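Local coordinates for Low molecular weight heat shock protein (PDB 3GLA) that probably acts as a small heat-shock chaperone of the alpha-crystallin family, binding partly unfolded proteins under stress and keeping them from aggregating, at residues I38-G43 with S65-F70; P73-A78 with I94-A99; R45-S50 with R61-F66. All coordinates share one frame; numbering follows the deposited sequence.

In the fold
The three contacts fall within the alpha-crystallin domain, a sandwich of two antiparallel sheets, and spread along its length. Contact 1 pairs strands 38-45 and 64-71 near the middle of the chain. Contact 3 continues this pairing into the base of the long loop between the strands; it shares S65 and F66 with contact 1, their centres about 16 Å apart. Contact 2 comes later in the chain, tying the loop after strand 64-71 to the end of strand 89-95 in the other sheet. Its centre is about 19 Å from contact 1, which it touches where L39 packs on I94, and about 33 Å from contact 3, across the chain's centre. One end of the strand pair thus serves the dimer interface, while contact 2 closes the domain's other end.

Contact 1. Residues I38-G43 with S65-F70; sequences ILSIRG and SFHRRF
Backbone hydrogen bonds join I38-G43 to S65-F70 as antiparallel neighbours, with L39-F70, I41-R68 and G43-F66 as the hydrogen-bonded pairs. F70 N reaches L39 O at 2.6 Å, while I41 and R68 exchange two bonds that run nearly along the C=O axis. In the alternate pairs CA-H groups approach carbonyl oxygens, as H67 CA does I41 O at 3.1 Å.

Most of the apolar contacts lie on the face carrying L39, I41, F66, R68 and F70. With F66 CG set between its backbone N and carbonyl carbon (chi1 62°), the ring lies back across the neighbouring strand: G43 N sits 3.4 Å above its plane, over the centre, and F66 CE2 is 3.3 Å from G43 C. I41 CG1 meets F66 CE1 at the ring edge, 4.0 Å away, and I41 lies side by side with R68, CG1 against CB. The R68 guanidinium, F70 CZ over one face, bonds to P5 O and forms a salt bridge with E60 of the second subunit.

Polar groups gather on the other face. H67 is sandwiched between two arginines, the R42 guanidinium over one side of its ring and R69 CZ over the opposite side; R42 CZ is 3.4 Å from H67 CD2, with the planes 34° apart. R42 CB adds a CH-pi contact on its side. H67 ND1 makes a weak hydrogen bond to I41 O at 3.4 Å.

Strand 31-35 flanks 38-45 on its other edge, and L18, A20, V7 and I9 pack on the apolar face, the buried interior of the immunoglobulin-like beta sandwich of alpha-crystallin domains.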
# COMPACT_ATOMS: atom_id res chain seq x y z
N ILE B 38 -16.22 17.39 2.22
CA ILE B 38 -15.57 16.45 1.25
C ILE B 38 -14.13 16.29 1.77
O ILE B 38 -13.30 17.24 1.78
CB ILE B 38 -15.60 17.01 -0.12
CG1 ILE B 38 -17.07 17.08 -0.58
CG2 ILE B 38 -14.79 16.03 -1.05
CD1 ILE B 38 -17.15 17.92 -1.82
N LEU B 39 -13.80 15.01 2.12
CA LEU B 39 -12.45 14.70 2.55
C LEU B 39 -11.62 14.37 1.32
O LEU B 39 -12.04 13.54 0.52
CB LEU B 39 -12.57 13.46 3.47
CG LEU B 39 -11.25 12.85 4.00
CD1 LEU B 39 -10.46 13.90 4.86
CD2 LEU B 39 -11.55 11.60 4.83
N SER B 40 -10.45 14.98 1.22
CA SER B 40 -9.58 14.86 0.01
C SER B 40 -8.25 14.28 0.51
O SER B 40 -7.71 14.62 1.58
CB SER B 40 -9.30 16.32 -0.46
OG SER B 40 -8.21 16.36 -1.32
N ILE B 41 -7.72 13.35 -0.26
CA ILE B 41 -6.36 12.95 -0.06
C ILE B 41 -5.64 13.18 -1.34
O ILE B 41 -6.15 12.88 -2.41
CB ILE B 41 -6.19 11.46 0.37
CG1 ILE B 41 -6.88 10.51 -0.66
CG2 ILE B 41 -6.78 11.29 1.75
CD1 ILE B 41 -6.55 8.99 -0.40
N ARG B 42 -4.41 13.68 -1.25
CA ARG B 42 -3.74 13.96 -2.47
C ARG B 42 -2.27 13.83 -2.22
O ARG B 42 -1.82 13.95 -1.07
CB ARG B 42 -4.08 15.32 -3.06
CG ARG B 42 -3.51 16.27 -2.35
CD ARG B 42 -4.09 17.63 -2.91
NE ARG B 42 -4.09 17.75 -4.33
CZ ARG B 42 -4.92 18.57 -4.98
NH1 ARG B 42 -5.82 19.32 -4.29
NH2 ARG B 42 -4.86 18.63 -6.31
N GLY B 43 -1.55 13.53 -3.29
CA GLY B 43 -0.10 13.40 -3.08
C GLY B 43 0.43 12.77 -4.37
O GLY B 43 -0.23 12.78 -5.46
N SER B 65 0.64 11.12 -9.53
CA SER B 65 -0.16 11.89 -8.58
C SER B 65 -1.47 11.12 -8.29
O SER B 65 -1.98 10.34 -9.10
CB SER B 65 -0.58 13.27 -9.18
OG SER B 65 0.59 13.88 -9.56
N PHE B 66 -1.99 11.38 -7.12
CA PHE B 66 -3.32 10.87 -6.89
C PHE B 66 -4.09 11.98 -6.15
O PHE B 66 -3.50 12.87 -5.57
CB PHE B 66 -3.32 9.62 -5.95
CG PHE B 66 -2.80 9.88 -4.61
CD1 PHE B 66 -3.71 10.22 -3.57
CD2 PHE B 66 -1.43 9.80 -4.35
CE1 PHE B 66 -3.26 10.43 -2.27
CE2 PHE B 66 -0.94 10.06 -3.02
CZ PHE B 66 -1.91 10.37 -1.99
N HIS B 67 -5.40 11.91 -6.28
CA HIS B 67 -6.24 12.81 -5.53
C HIS B 67 -7.60 12.21 -5.54
O HIS B 67 -8.18 11.94 -6.59
CB HIS B 67 -6.24 14.07 -6.34
CG HIS B 67 -7.00 15.16 -5.74
ND1 HIS B 67 -7.58 15.13 -4.49
CD2 HIS B 67 -7.20 16.42 -6.20
CE1 HIS B 67 -8.17 16.30 -4.23
NE2 HIS B 67 -7.94 17.09 -5.24
N ARG B 68 -8.05 11.87 -4.38
CA ARG B 68 -9.36 11.29 -4.29
C ARG B 68 -10.07 12.20 -3.26
O ARG B 68 -9.48 12.76 -2.34
CB ARG B 68 -9.31 9.90 -3.71
CG ARG B 68 -8.49 9.03 -4.74
CD ARG B 68 -8.77 7.54 -4.50
NE ARG B 68 -10.11 7.17 -4.85
CZ ARG B 68 -10.66 6.04 -4.38
NH1 ARG B 68 -10.04 5.26 -3.48
NH2 ARG B 68 -11.88 5.76 -4.75
N ARG B 69 -11.36 12.21 -3.50
CA ARG B 69 -12.31 13.01 -2.66
C ARG B 69 -13.36 12.12 -2.22
O ARG B 69 -13.91 11.25 -2.96
CB ARG B 69 -12.89 14.12 -3.55
CG ARG B 69 -11.87 15.16 -3.95
CD ARG B 69 -12.44 16.28 -5.05
NE ARG B 69 -11.87 15.83 -6.28
CZ ARG B 69 -10.91 16.33 -7.01
NH1 ARG B 69 -10.42 17.56 -6.88
NH2 ARG B 69 -10.53 15.59 -8.00
N PHE B 70 -13.76 12.30 -0.96
CA PHE B 70 -14.79 11.49 -0.40
C PHE B 70 -15.78 12.41 0.33
O PHE B 70 -15.48 12.89 1.42
CB PHE B 70 -14.32 10.46 0.55
CG PHE B 70 -13.26 9.56 -0.09
CD1 PHE B 70 -11.92 9.95 -0.06
CD2 PHE B 70 -13.65 8.54 -0.92
CE1 PHE B 70 -10.94 9.19 -0.68
CE2 PHE B 70 -12.66 7.75 -1.59
CZ PHE B 70 -11.30 8.10 -1.44

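Contact 2. Residues P73-A78 with I94-A99; sequences PDSADA and IPKRPA
A single beta bridge between A76 and K96, fastened by two backbone hydrogen bonds, joins the loop after strand 64-71 to the end of strand 89-95. R97 N donates to S75 O at 2.7 Å and D77 N to P95 O at 2.6 Å, each nearly straight at the carbonyl. A type I turn from P73 to A76, closed by A76 N to P73 O, precedes the bridge and turns the loop toward the end of strand 89-95.

Beyond the bridge, the extended R97 side chain runs back over the loop. D77 OD2 lies 3.3 Å from R97 NH1, above one face of the guanidinium, so this salt bridge rests on charge, with no N-H aimed at the oxygen; the same OD2 accepts from D79 N. In the guanidinium plane, a water bound by R97 NH1 donates to A76 O and accepts from A78 N. Another water donates to D77 OD1, 2.6 Å from it, and to K96 O.

The apolar part is small: A76 CB touches I94 CG2 at 3.8 Å. Behind it stand F16 of strand 15-21 and M34 of strand 31-35, one from each sheet, while K96 extends to E11 and makes a cation-pi contact with F16.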
# COMPACT_ATOMS: atom_id res chain seq x y z
N PRO B 73 -20.74 12.18 5.46
CA PRO B 73 -22.05 12.69 6.01
C PRO B 73 -21.80 13.97 6.73
O PRO B 73 -20.69 14.25 7.25
CB PRO B 73 -22.41 11.64 7.04
CG PRO B 73 -21.89 10.35 6.44
CD PRO B 73 -20.50 10.85 5.99
N ASP B 74 -22.87 14.77 6.80
CA ASP B 74 -22.81 16.04 7.45
C ASP B 74 -22.38 15.96 8.85
O ASP B 74 -21.86 16.97 9.41
CB ASP B 74 -24.21 16.67 7.41
CG ASP B 74 -24.43 17.39 6.12
OD1 ASP B 74 -25.54 17.98 5.94
OD2 ASP B 74 -23.51 17.44 5.26
N SER B 75 -22.50 14.82 9.46
CA SER B 75 -22.04 14.66 10.80
C SER B 75 -20.50 14.75 10.96
O SER B 75 -19.96 14.94 12.02
CB SER B 75 -22.44 13.35 11.40
OG SER B 75 -21.86 12.19 10.69
N ALA B 76 -19.81 14.58 9.85
CA ALA B 76 -18.35 14.47 10.03
C ALA B 76 -17.84 15.87 10.30
O ALA B 76 -18.22 16.82 9.65
CB ALA B 76 -17.75 13.93 8.65
N ASP B 77 -16.88 15.97 11.17
CA ASP B 77 -16.36 17.32 11.49
C ASP B 77 -14.94 17.49 10.93
O ASP B 77 -14.02 16.95 11.47
CB ASP B 77 -16.26 17.27 13.00
CG ASP B 77 -15.87 18.63 13.59
OD1 ASP B 77 -15.98 18.71 14.84
OD2 ASP B 77 -15.44 19.53 12.87
N ALA B 78 -14.86 18.29 9.88
CA ALA B 78 -13.64 18.52 9.13
C ALA B 78 -12.57 19.07 10.00
O ALA B 78 -11.44 18.69 9.94
CB ALA B 78 -13.95 19.49 8.00
N ILE B 94 -12.02 11.13 11.47
CA ILE B 94 -12.77 12.33 11.29
C ILE B 94 -13.87 12.25 12.34
O ILE B 94 -14.74 11.43 12.30
CB ILE B 94 -13.42 12.42 9.99
CG1 ILE B 94 -12.38 12.32 8.81
CG2 ILE B 94 -14.15 13.77 9.79
CD1 ILE B 94 -12.40 10.81 8.30
N PRO B 95 -13.79 13.12 13.35
CA PRO B 95 -14.80 12.96 14.40
C PRO B 95 -16.10 13.44 13.94
O PRO B 95 -16.23 14.21 12.99
CB PRO B 95 -14.26 13.94 15.50
CG PRO B 95 -13.40 14.90 14.80
CD PRO B 95 -12.79 14.19 13.57
N LYS B 96 -17.17 12.96 14.63
CA LYS B 96 -18.47 13.48 14.31
C LYS B 96 -18.79 14.68 15.21
O LYS B 96 -18.24 14.76 16.28
CB LYS B 96 -19.53 12.43 14.58
CG LYS B 96 -19.44 11.30 13.56
CD LYS B 96 -20.40 10.23 14.07
CE LYS B 96 -20.51 9.16 13.00
NZ LYS B 96 -21.54 8.16 13.38
N ARG B 97 -19.59 15.51 14.65
CA ARG B 97 -20.14 16.78 15.30
C ARG B 97 -21.06 16.25 16.35
O ARG B 97 -21.87 15.30 16.14
CB ARG B 97 -20.87 17.61 14.36
CG ARG B 97 -19.96 18.17 13.18
CD ARG B 97 -20.62 19.05 12.32
NE ARG B 97 -19.51 19.56 11.52
CZ ARG B 97 -18.74 20.64 11.78
NH1 ARG B 97 -17.72 20.93 10.91
NH2 ARG B 97 -18.98 21.51 12.81
N PRO B 98 -21.07 16.91 17.50
CA PRO B 98 -22.14 16.56 18.43
C PRO B 98 -23.50 16.77 17.72
O PRO B 98 -23.72 17.72 16.97
CB PRO B 98 -21.99 17.64 19.57
CG PRO B 98 -20.49 17.97 19.48
CD PRO B 98 -20.13 17.94 18.02
N ALA B 99 -24.49 16.02 18.19
CA ALA B 99 -25.91 16.19 17.63
C ALA B 99 -26.44 17.57 17.83
O ALA B 99 -26.18 18.15 18.84
CB ALA B 99 -26.77 15.24 18.28
O HOH W 1 -20.72 19.32 9.01
O HOH W 2 -17.15 19.33 8.45
O HOH W 3 -16.35 16.83 16.56

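Contact 3. Residues R45-S50 with R61-F66; sequences RKSESS and RRYGSF
Y63 packs its ring against S47 at the base of the long loop that follows strand 38-45, in the alpha-crystallin domain; in bacterial and plant relatives this loop carries a strand exchanged between subunits of the dimer. The packing is close here. S47 CB stands over one face of the ring, 3.5 Å from its centroid, and S49 OG approaches Y63 CE2 at 3.6 Å. S47 also begins an ST turn, its OG accepting from S49 N in a nearly straight bond (175°), while its carbonyl oxygen takes both S50 N and S50 OG.

Nearby, R45 and G64 close the strand pairing with two backbone hydrogen bonds. The R45 side chain, CG anti to the backbone N (chi1 165°) and extended onward to NE, passes Y63 CB and donates from NH1 to R62 O at 2.8 Å, in the plane of both groups. R45 NH2 comes 2.9 Å from R61 NH1, two positive groups with planes 74° apart. Acids probably offset this repulsion: D21 of the second subunit pairs with both arginines, and D8 of that subunit with R61.

Looser and wetter is the rim of the Y63 packing, where a water joins S49 OG to Y63 OH at the hydroxyl end of the ring. The exposed R62 forms a salt bridge to a phosphate ion, probably from the crystallisation liquor. Water also bridges E48 OE2 to R61 NH1, weakly at the arginine, though Y19 of the second subunit packs on both residues. In their salt bridge R61 NH2 meets E48 OE1 at 2.7 Å, approaching from above the carboxylate plane.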
# COMPACT_ATOMS: atom_id res chain seq x y z
N ARG B 45 3.40 9.71 -5.77
CA ARG B 45 4.29 8.76 -5.41
C ARG B 45 5.26 8.67 -6.55
O ARG B 45 4.82 8.68 -7.67
CB ARG B 45 3.34 7.45 -5.44
CG ARG B 45 4.11 6.26 -5.44
CD ARG B 45 3.13 4.99 -5.48
NE ARG B 45 3.79 3.95 -5.14
CZ ARG B 45 3.39 2.73 -4.90
NH1 ARG B 45 2.70 2.04 -5.79
NH2 ARG B 45 4.18 2.14 -4.14
N LYS B 46 6.54 8.55 -6.28
CA LYS B 46 7.46 8.22 -7.34
C LYS B 46 7.58 6.66 -7.34
O LYS B 46 7.20 6.04 -6.38
CB LYS B 46 8.91 8.71 -7.04
CG LYS B 46 9.04 10.33 -6.90
CD LYS B 46 8.49 11.00 -8.11
CE LYS B 46 8.58 12.60 -7.92
NZ LYS B 46 7.23 13.16 -7.55
N SER B 47 8.10 6.18 -8.43
CA SER B 47 8.39 4.74 -8.46
C SER B 47 9.74 4.58 -9.05
O SER B 47 10.11 5.18 -10.06
CB SER B 47 7.41 4.09 -9.44
OG SER B 47 7.68 2.68 -9.45
N GLU B 48 10.35 3.52 -8.54
CA GLU B 48 11.56 3.09 -9.12
C GLU B 48 11.43 2.69 -10.53
O GLU B 48 12.44 2.76 -11.30
CB GLU B 48 12.09 1.94 -8.26
CG GLU B 48 12.23 2.40 -6.72
CD GLU B 48 10.87 2.14 -5.79
OE1 GLU B 48 9.65 2.05 -6.31
OE2 GLU B 48 10.95 2.13 -4.45
N SER B 49 10.22 2.38 -10.98
CA SER B 49 10.16 1.88 -12.29
C SER B 49 10.38 2.97 -13.36
O SER B 49 10.46 2.63 -14.54
CB SER B 49 8.86 1.17 -12.64
OG SER B 49 7.79 2.13 -12.66
N SER B 50 10.32 4.24 -12.95
CA SER B 50 10.46 5.30 -13.89
C SER B 50 11.94 5.54 -14.13
O SER B 50 12.28 6.29 -15.04
CB SER B 50 9.72 6.60 -13.33
OG SER B 50 10.43 7.06 -12.23
N ARG B 61 3.32 -1.47 -10.51
CA ARG B 61 2.94 -0.66 -9.41
C ARG B 61 2.55 0.70 -9.99
O ARG B 61 3.23 1.28 -10.83
CB ARG B 61 4.17 -0.48 -8.45
CG ARG B 61 4.30 -1.81 -7.78
CD ARG B 61 5.24 -1.84 -6.58
NE ARG B 61 6.23 -1.00 -6.63
CZ ARG B 61 6.74 0.09 -6.15
NH1 ARG B 61 6.61 0.84 -5.03
NH2 ARG B 61 7.66 0.32 -7.05
N ARG B 62 1.47 1.22 -9.40
CA ARG B 62 0.96 2.52 -9.96
C ARG B 62 1.64 3.61 -9.23
O ARG B 62 1.98 3.49 -8.02
CB ARG B 62 -0.58 2.57 -9.71
CG ARG B 62 -1.31 1.41 -10.43
CD ARG B 62 -1.41 1.80 -11.88
NE ARG B 62 -2.24 0.80 -12.57
CZ ARG B 62 -2.86 -0.19 -11.94
NH1 ARG B 62 -3.60 -1.07 -12.60
NH2 ARG B 62 -2.74 -0.31 -10.61
N TYR B 63 1.76 4.75 -9.88
CA TYR B 63 2.42 5.86 -9.16
C TYR B 63 2.03 7.16 -9.85
O TYR B 63 1.12 7.09 -10.68
CB TYR B 63 3.95 5.64 -9.10
CG TYR B 63 4.55 5.61 -10.45
CD1 TYR B 63 5.20 6.71 -10.92
CD2 TYR B 63 4.49 4.44 -11.27
CE1 TYR B 63 5.80 6.72 -12.18
CE2 TYR B 63 5.05 4.43 -12.55
CZ TYR B 63 5.75 5.57 -12.99
OH TYR B 63 6.34 5.54 -14.22
N GLY B 64 2.71 8.20 -9.45
CA GLY B 64 2.37 9.56 -9.94
C GLY B 64 1.40 10.18 -8.99
O GLY B 64 1.33 9.82 -7.79
N SER B 65 0.64 11.12 -9.53
CA SER B 65 -0.16 11.89 -8.58
C SER B 65 -1.47 11.12 -8.29
O SER B 65 -1.98 10.34 -9.10
CB SER B 65 -0.58 13.27 -9.18
OG SER B 65 0.59 13.88 -9.56
N PHE B 66 -1.99 11.38 -7.12
CA PHE B 66 -3.32 10.87 -6.89
C PHE B 66 -4.09 11.98 -6.15
O PHE B 66 -3.50 12.87 -5.57
CB PHE B 66 -3.32 9.62 -5.95
CG PHE B 66 -2.80 9.88 -4.61
CD1 PHE B 66 -3.71 10.22 -3.57
CD2 PHE B 66 -1.43 9.80 -4.35
CE1 PHE B 66 -3.26 10.43 -2.27
CE2 PHE B 66 -0.94 10.06 -3.02
CZ PHE B 66 -1.91 10.37 -1.99
O HOH W 4 6.99 4.14 -4.31
O HOH W 5 6.04 1.25 -10.91
O HOH W 6 8.65 2.71 -3.02
O HOH W 7 6.96 3.12 -14.98